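PDB 1OOT: LAS seventeen-binding protein 3 from Saccharomyces cerevisiae, which interacts with LAS17 and probably binds actin filaments and phosphatidylinositol, and is represented here by its SH3 domain. Local coordinates for residues S17-F22 with N38-G43. Numbering follows the deposited sequence. Where two conformers were deposited one is given.
Sequences SGDLPF and NDWWTG
Leu20 and Gly43 are the pair whose CA atoms come nearest, with 7.1 Å between Leu20 CA and Gly43 CA, as the irregular run 17-22 meets the extended strand that begins at Trp40. Backbone hydrogen bonds do not join the two segments, so the contact rests on side chains: a buried leucine touch and a second one that depends on the conformer of Trp40. In the buried one, the bond from Leu20 CA to CB points toward the strand and one methyl lies on the glycine backbone: Leu20 CD2 is 3.6 Å from Gly43 C and 3.7 Å from Gly43 O. The other methyl is more distant, with Leu20 CD1 4.2 Å from Gly43 O. With CG anti to the backbone N (chi1 176°), the leucine branch extends to a strand position that has no side chain of its own. The second touch lies nearer the surface. In the conformer of Trp40 given, one of two deposited, Asp19 OD1 comes to the six-membered part of the indole, 3.7 Å from Trp40 CZ3, in an oblique approach with carboxylate and ring planes 36° apart. The other carboxylate oxygen, Asp19 OD2, accepts a hydrogen bond from the backbone N of Glu16, which helps fix the rotation of the acid group. Placed between strands 5-8 and 27-30, the run 17-22 belongs to the RT loop of the SH3 fold, and Trp40 is the first of the paired tryptophans; an acidic RT loop facing this tryptophan is consistent with the specificity pocket for proline-rich ligands. Leu20 also packs on Ile28 of strand 27-30 and Arg48 of strand 48-53, while its backbone bonds to Ile51, tying the loop to the sheet edge.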
loop_
_atom_site.group_PDB
_atom_site.type_symbol
_atom_site.label_atom_id
_atom_site.label_comp_id
_atom_site.label_asym_id
_atom_site.label_seq_id
_atom_site.Cartn_x
_atom_site.Cartn_y
_atom_site.Cartn_z
ATOM N N SER A 17 -12.235 -7.798 0.423
ATOM C CA SER A 17 -11.530 -8.669 -0.511
ATOM C C SER A 17 -10.891 -7.774 -1.619
ATOM O O SER A 17 -11.493 -6.827 -2.119
ATOM C CB SER A 17 -12.433 -9.793 -1.067
ATOM O OG SER A 17 -12.166 -10.094 -2.434
ATOM N N GLY A 18 -9.636 -8.074 -1.909
ATOM C CA GLY A 18 -8.773 -7.326 -2.790
ATOM C C GLY A 18 -7.855 -6.317 -2.107
ATOM O O GLY A 18 -6.909 -5.861 -2.732
ATOM N N ASP A 19 -8.120 -5.959 -0.866
ATOM C CA ASP A 19 -7.296 -5.036 -0.125
ATOM C C ASP A 19 -5.980 -5.695 0.284
ATOM O O ASP A 19 -5.908 -6.886 0.630
ATOM C CB ASP A 19 -7.900 -4.558 1.184
ATOM C CG ASP A 19 -9.160 -3.703 1.046
ATOM O OD1 ASP A 19 -9.512 -3.218 -0.042
ATOM O OD2 ASP A 19 -9.813 -3.461 2.132
ATOM N N LEU A 20 -4.953 -4.876 0.356
ATOM C CA LEU A 20 -3.658 -5.283 0.890
ATOM C C LEU A 20 -3.536 -4.737 2.321
ATOM O O LEU A 20 -3.352 -3.544 2.490
ATOM C CB LEU A 20 -2.553 -4.653 0.081
ATOM C CG LEU A 20 -1.176 -4.950 0.631
ATOM C CD1 LEU A 20 -0.858 -6.414 0.491
ATOM C CD2 LEU A 20 -0.090 -4.053 -0.017
ATOM N N PRO A 21 -3.642 -5.579 3.365
ATOM C CA PRO A 21 -3.400 -5.114 4.729
ATOM C C PRO A 21 -1.894 -4.885 4.980
ATOM O O PRO A 21 -1.048 -5.499 4.317
ATOM C CB PRO A 21 -3.878 -6.276 5.612
ATOM C CG PRO A 21 -3.895 -7.449 4.746
ATOM C CD PRO A 21 -3.887 -7.033 3.317
ATOM N N PHE A 22 -1.599 -3.963 5.890
ATOM C CA PHE A 22 -0.250 -3.760 6.345
ATOM C C PHE A 22 -0.251 -3.000 7.670
ATOM O O PHE A 22 -1.233 -2.408 8.095
ATOM C CB PHE A 22 0.588 -3.028 5.259
ATOM C CG PHE A 22 0.010 -1.781 4.721
ATOM C CD1 PHE A 22 -0.016 -0.639 5.449
ATOM C CD2 PHE A 22 -0.618 -1.796 3.485
ATOM C CE1 PHE A 22 -0.544 0.533 4.924
ATOM C CE2 PHE A 22 -1.086 -0.606 2.934
ATOM C CZ PHE A 22 -1.081 0.535 3.689
ATOM N N ASN A 38 -3.963 10.077 -3.423
ATOM C CA ASN A 38 -5.251 9.871 -2.806
ATOM C C ASN A 38 -6.016 8.747 -3.440
ATOM O O ASN A 38 -7.158 8.487 -3.080
ATOM C CB ASN A 38 -6.064 11.158 -2.810
ATOM C CG ASN A 38 -5.559 12.148 -1.823
ATOM O OD1 ASN A 38 -5.453 13.360 -2.123
ATOM N ND2 ASN A 38 -5.262 11.683 -0.634
ATOM N N ASP A 39 -5.410 8.062 -4.391
ATOM C CA ASP A 39 -6.084 6.951 -5.058
ATOM C C ASP A 39 -5.704 5.654 -4.378
ATOM O O ASP A 39 -4.833 5.605 -3.499
ATOM C CB ASP A 39 -5.603 6.898 -6.511
ATOM C CG ASP A 39 -6.102 8.029 -7.339
ATOM O OD1 ASP A 39 -7.128 8.628 -6.943
ATOM O OD2 ASP A 39 -5.477 8.376 -8.367
ATOM N N TRP A 40 -6.266 4.581 -4.846
ATOM C CA TRP A 40 -5.852 3.321 -4.321
ATOM C C TRP A 40 -4.801 2.814 -5.288
ATOM O O TRP A 40 -4.975 2.897 -6.495
ATOM C CB TRP A 40 -7.073 2.429 -4.188
ATOM C CG TRP A 40 -7.917 2.825 -3.021
ATOM C CD1 TRP A 40 -8.530 4.015 -2.832
ATOM C CD2 TRP A 40 -8.228 2.033 -1.891
ATOM N NE1 TRP A 40 -9.208 4.019 -1.640
ATOM C CE2 TRP A 40 -9.012 2.813 -1.027
ATOM C CE3 TRP A 40 -7.884 0.755 -1.485
ATOM C CZ2 TRP A 40 -9.543 2.320 0.161
ATOM C CZ3 TRP A 40 -8.381 0.285 -0.299
ATOM C CH2 TRP A 40 -9.179 1.083 0.532
ATOM N N TRP A 41 -3.653 2.421 -4.731
ATOM C CA TRP A 41 -2.549 1.871 -5.470
ATOM C C TRP A 41 -2.495 0.371 -5.220
ATOM O O TRP A 41 -3.213 -0.147 -4.371
ATOM C CB TRP A 41 -1.229 2.556 -5.060
ATOM C CG TRP A 41 -1.129 3.990 -5.482
ATOM C CD1 TRP A 41 -2.008 4.731 -6.220
ATOM C CD2 TRP A 41 -0.028 4.845 -5.214
ATOM N NE1 TRP A 41 -1.516 5.998 -6.403
ATOM C CE2 TRP A 41 -0.306 6.102 -5.779
ATOM C CE3 TRP A 41 1.167 4.675 -4.494
ATOM C CZ2 TRP A 41 0.574 7.163 -5.691
ATOM C CZ3 TRP A 41 2.017 5.763 -4.362
ATOM C CH2 TRP A 41 1.717 6.982 -4.958
ATOM N N THR A 42 -1.690 -0.315 -6.025
ATOM C CA THR A 42 -1.546 -1.758 -5.955
ATOM C C THR A 42 -0.166 -2.101 -5.470
ATOM O O THR A 42 0.813 -1.524 -5.926
ATOM C CB THR A 42 -1.757 -2.430 -7.287
ATOM O OG1 THR A 42 -2.985 -1.961 -7.885
ATOM C CG2 THR A 42 -1.900 -3.944 -7.171
ATOM N N GLY A 43 -0.090 -3.021 -4.526
ATOM C CA GLY A 43 1.197 -3.380 -3.941
ATOM C C GLY A 43 1.237 -4.758 -3.331
ATOM O O GLY A 43 0.281 -5.507 -3.444
#